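Local coordinates for protein putative phosphomethylpyrimidine kinase (PDB 3MBH) that binds pyridoxal and probably phosphorylates it with ATP, as a vitamin B6 kinase of the ribokinase clan, at residues Phe251-Thr259 and Ile270-Asn278. Numbering follows the deposited sequence.
Sequences FILQGIRAT and ILLEKVLHN
Phe251 drives its ring edge into 270-278. CE1 lies 3.3 Å from Val275 O, near the ring plane, and Leu276 CA meets the same edge in plane. CZ touches Leu272 CD1 at 3.4 Å, and Val275 CG2 reaches CE1 at 3.7 Å. With CG anti to the backbone N (chi1 -176°), the ring is carried across to the other segment. Gly255 brings the two backbones together. A CB there would collide with Ile270 CD1. Val275 CG2 packs on Gly255 CA at 3.9 Å. Gly255 O accepts the one hydrogen bond across the contact, from Leu271 N (3.2 Å, 165° at the hydrogen), with the donor tilted from the carbonyl plane. Leu271 centres an inverse gamma turn leading into the short helix 272-275. Ala258 CB rests on Leu271 CB at 4.0 Å. Replacing Phe251 with an alanine would probably open a gap between Leu272 and Val275 and weaken the grip on helix 272-275. Outside the two segments, Ile30 and Thr226 also touch Phe251. The largely apolar chemistry implies that close fit and a single backbone bond join the C-terminal part of helix 241-257 and the residues after it to the segment carrying His277, seen to bind zinc in this protein, though none is bound to this chain here.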
loop_
_atom_site.group_PDB
_atom_site.type_symbol
_atom_site.label_atom_id
_atom_site.label_comp_id
_atom_site.label_asym_id
_atom_site.label_seq_id
_atom_site.Cartn_x
_atom_site.Cartn_y
_atom_site.Cartn_z
ATOM N N PHE A 251 -10.527 -14.029 3.515
ATOM C CA PHE A 251 -11.158 -12.756 3.844
ATOM C C PHE A 251 -12.112 -12.959 4.988
ATOM O O PHE A 251 -12.057 -12.224 5.950
ATOM C CB PHE A 251 -11.899 -12.171 2.644
ATOM C CG PHE A 251 -12.484 -10.828 2.878
ATOM C CD1 PHE A 251 -11.660 -9.721 3.044
ATOM C CD2 PHE A 251 -13.865 -10.651 2.930
ATOM C CE1 PHE A 251 -12.220 -8.443 3.258
ATOM C CE2 PHE A 251 -14.416 -9.407 3.102
ATOM C CZ PHE A 251 -13.590 -8.294 3.282
ATOM N N ILE A 252 -12.941 -13.984 4.907
ATOM C CA ILE A 252 -13.896 -14.296 5.969
ATOM C C ILE A 252 -13.191 -14.646 7.286
ATOM O O ILE A 252 -13.644 -14.228 8.334
ATOM C CB ILE A 252 -14.854 -15.459 5.575
ATOM C CG1 ILE A 252 -15.779 -15.002 4.447
ATOM C CG2 ILE A 252 -15.680 -15.935 6.798
ATOM C CD1 ILE A 252 -16.452 -16.174 3.727
ATOM N N LEU A 253 -12.112 -15.404 7.217
ATOM C CA LEU A 253 -11.353 -15.755 8.422
ATOM C C LEU A 253 -10.859 -14.519 9.141
ATOM O O LEU A 253 -10.991 -14.409 10.343
ATOM C CB LEU A 253 -10.169 -16.685 8.120
ATOM C CG LEU A 253 -9.306 -17.173 9.290
ATOM C CD1 LEU A 253 -10.164 -17.813 10.416
ATOM C CD2 LEU A 253 -8.229 -18.202 8.768
ATOM N N GLN A 254 -10.345 -13.581 8.367
ATOM C CA GLN A 254 -9.870 -12.300 8.884
ATOM C C GLN A 254 -10.968 -11.505 9.509
ATOM O O GLN A 254 -10.782 -10.961 10.576
ATOM C CB GLN A 254 -9.208 -11.481 7.771
ATOM C CG GLN A 254 -7.997 -12.091 7.305
ATOM C CD GLN A 254 -7.343 -11.263 6.278
ATOM O OE1 GLN A 254 -6.527 -10.409 6.636
ATOM N NE2 GLN A 254 -7.739 -11.428 4.997
ATOM N N GLY A 255 -12.115 -11.461 8.830
ATOM C CA GLY A 255 -13.317 -10.827 9.363
ATOM C C GLY A 255 -13.850 -11.436 10.656
ATOM O O GLY A 255 -14.383 -10.735 11.496
ATOM N N ILE A 256 -13.714 -12.739 10.807
ATOM C CA ILE A 256 -14.124 -13.431 12.046
ATOM C C ILE A 256 -13.110 -13.163 13.175
ATOM O O ILE A 256 -13.508 -12.774 14.285
ATOM C CB ILE A 256 -14.370 -14.928 11.790
ATOM C CG1 ILE A 256 -15.658 -15.097 10.943
ATOM C CG2 ILE A 256 -14.479 -15.762 13.156
ATOM C CD1 ILE A 256 -15.858 -16.529 10.345
ATOM N N ARG A 257 -11.824 -13.373 12.865
ATOM C CA ARG A 257 -10.673 -13.094 13.756
ATOM C C ARG A 257 -10.656 -11.672 14.346
ATOM O O ARG A 257 -10.086 -11.439 15.404
ATOM C CB ARG A 257 -9.363 -13.290 12.979
ATOM C CG ARG A 257 -8.739 -14.675 13.075
ATOM C CD ARG A 257 -7.898 -15.033 11.857
ATOM N NE ARG A 257 -6.503 -14.597 11.947
ATOM C CZ ARG A 257 -5.510 -15.335 12.415
ATOM N NH1 ARG A 257 -4.288 -14.859 12.430
ATOM N NH2 ARG A 257 -5.729 -16.545 12.880
ATOM N N ALA A 258 -11.236 -10.723 13.605
ATOM C CA ALA A 258 -11.313 -9.319 14.014
ATOM C C ALA A 258 -12.354 -9.139 15.133
ATOM O O ALA A 258 -12.274 -8.177 15.870
ATOM C CB ALA A 258 -11.606 -8.392 12.771
ATOM N N THR A 259 -13.308 -10.061 15.288
ATOM C CA THR A 259 -14.309 -9.977 16.378
ATOM C C THR A 259 -13.851 -10.583 17.692
ATOM O O THR A 259 -14.594 -10.547 18.684
ATOM C CB THR A 259 -15.638 -10.710 16.008
ATOM O OG1 THR A 259 -15.458 -12.127 16.058
ATOM C CG2 THR A 259 -16.171 -10.251 14.687
ATOM N N ILE A 270 -19.438 -10.549 10.486
ATOM C CA ILE A 270 -17.990 -10.281 10.420
ATOM C C ILE A 270 -17.674 -8.801 10.485
ATOM O O ILE A 270 -18.550 -7.965 10.179
ATOM C CB ILE A 270 -17.332 -10.972 9.206
ATOM C CG1 ILE A 270 -17.757 -10.333 7.881
ATOM C CG2 ILE A 270 -17.697 -12.438 9.269
ATOM C CD1 ILE A 270 -16.824 -10.594 6.693
ATOM N N LEU A 271 -16.488 -8.444 10.975
ATOM C CA LEU A 271 -16.127 -7.032 11.007
ATOM C C LEU A 271 -15.580 -6.569 9.654
ATOM O O LEU A 271 -14.373 -6.309 9.496
ATOM C CB LEU A 271 -15.169 -6.694 12.117
ATOM C CG LEU A 271 -15.740 -6.378 13.471
ATOM C CD1 LEU A 271 -14.579 -5.921 14.345
ATOM C CD2 LEU A 271 -16.873 -5.344 13.459
ATOM N N LEU A 272 -16.508 -6.490 8.710
ATOM C CA LEU A 272 -16.240 -6.206 7.328
ATOM C C LEU A 272 -15.347 -4.971 7.139
ATOM O O LEU A 272 -14.297 -5.039 6.482
ATOM C CB LEU A 272 -17.592 -6.051 6.578
ATOM C CG LEU A 272 -17.372 -5.853 5.073
ATOM C CD1 LEU A 272 -16.551 -7.071 4.459
ATOM C CD2 LEU A 272 -18.716 -5.708 4.385
ATOM N N GLU A 273 -15.728 -3.852 7.757
ATOM C CA GLU A 273 -15.009 -2.581 7.524
ATOM C C GLU A 273 -13.656 -2.590 8.035
ATOM O O GLU A 273 -12.758 -1.916 7.509
ATOM C CB GLU A 273 -15.791 -1.365 8.043
ATOM C CG GLU A 273 -17.080 -1.191 7.271
ATOM C CD GLU A 273 -18.161 -2.092 7.673
ATOM O OE1 GLU A 273 -18.025 -2.801 8.731
ATOM O OE2 GLU A 273 -19.170 -2.106 6.938
ATOM N N LYS A 274 -13.431 -3.472 8.991
ATOM C CA LYS A 274 -12.143 -3.574 9.583
ATOM C C LYS A 274 -11.189 -4.343 8.688
ATOM O O LYS A 274 -9.974 -4.123 8.754
ATOM C CB LYS A 274 -12.311 -4.233 10.967
ATOM C CG LYS A 274 -11.170 -4.197 11.855
ATOM C CD LYS A 274 -10.955 -2.890 12.564
ATOM C CE LYS A 274 -9.539 -3.036 13.245
ATOM N NZ LYS A 274 -9.108 -1.845 13.964
ATOM N N VAL A 275 -11.677 -5.199 7.794
ATOM C CA VAL A 275 -10.750 -5.999 6.975
ATOM C C VAL A 275 -10.838 -5.737 5.489
ATOM O O VAL A 275 -10.129 -6.346 4.693
ATOM C CB VAL A 275 -10.919 -7.489 7.254
ATOM C CG1 VAL A 275 -10.496 -7.780 8.719
ATOM C CG2 VAL A 275 -12.374 -7.975 6.947
ATOM N N LEU A 276 -11.674 -4.799 5.104
ATOM C CA LEU A 276 -11.964 -4.575 3.707
ATOM C C LEU A 276 -10.707 -4.256 2.861
ATOM O O LEU A 276 -10.570 -4.729 1.734
ATOM C CB LEU A 276 -12.988 -3.434 3.614
ATOM C CG LEU A 276 -13.781 -3.159 2.346
ATOM C CD1 LEU A 276 -14.581 -4.385 1.890
ATOM C CD2 LEU A 276 -14.700 -1.933 2.615
ATOM N N HIS A 277 -9.763 -3.505 3.403
ATOM C CA HIS A 277 -8.581 -3.213 2.638
ATOM C C HIS A 277 -7.650 -4.383 2.462
ATOM O O HIS A 277 -6.655 -4.244 1.781
ATOM C CB HIS A 277 -7.888 -1.943 3.177
ATOM C CG HIS A 277 -8.790 -0.745 3.098
ATOM N ND1 HIS A 277 -8.738 0.164 2.060
ATOM C CD2 HIS A 277 -9.839 -0.361 3.880
ATOM C CE1 HIS A 277 -9.675 1.085 2.240
ATOM N NE2 HIS A 277 -10.370 0.775 3.325
ATOM N N ASN A 278 -7.962 -5.556 3.016
ATOM C CA ASN A 278 -7.138 -6.724 2.767
ATOM C C ASN A 278 -7.556 -7.545 1.580
ATOM O O ASN A 278 -6.845 -8.466 1.204
ATOM C CB ASN A 278 -7.040 -7.592 4.011
ATOM C CG ASN A 278 -6.469 -6.833 5.165
ATOM O OD1 ASN A 278 -5.452 -6.142 5.034
ATOM N ND2 ASN A 278 -7.130 -6.904 6.284
#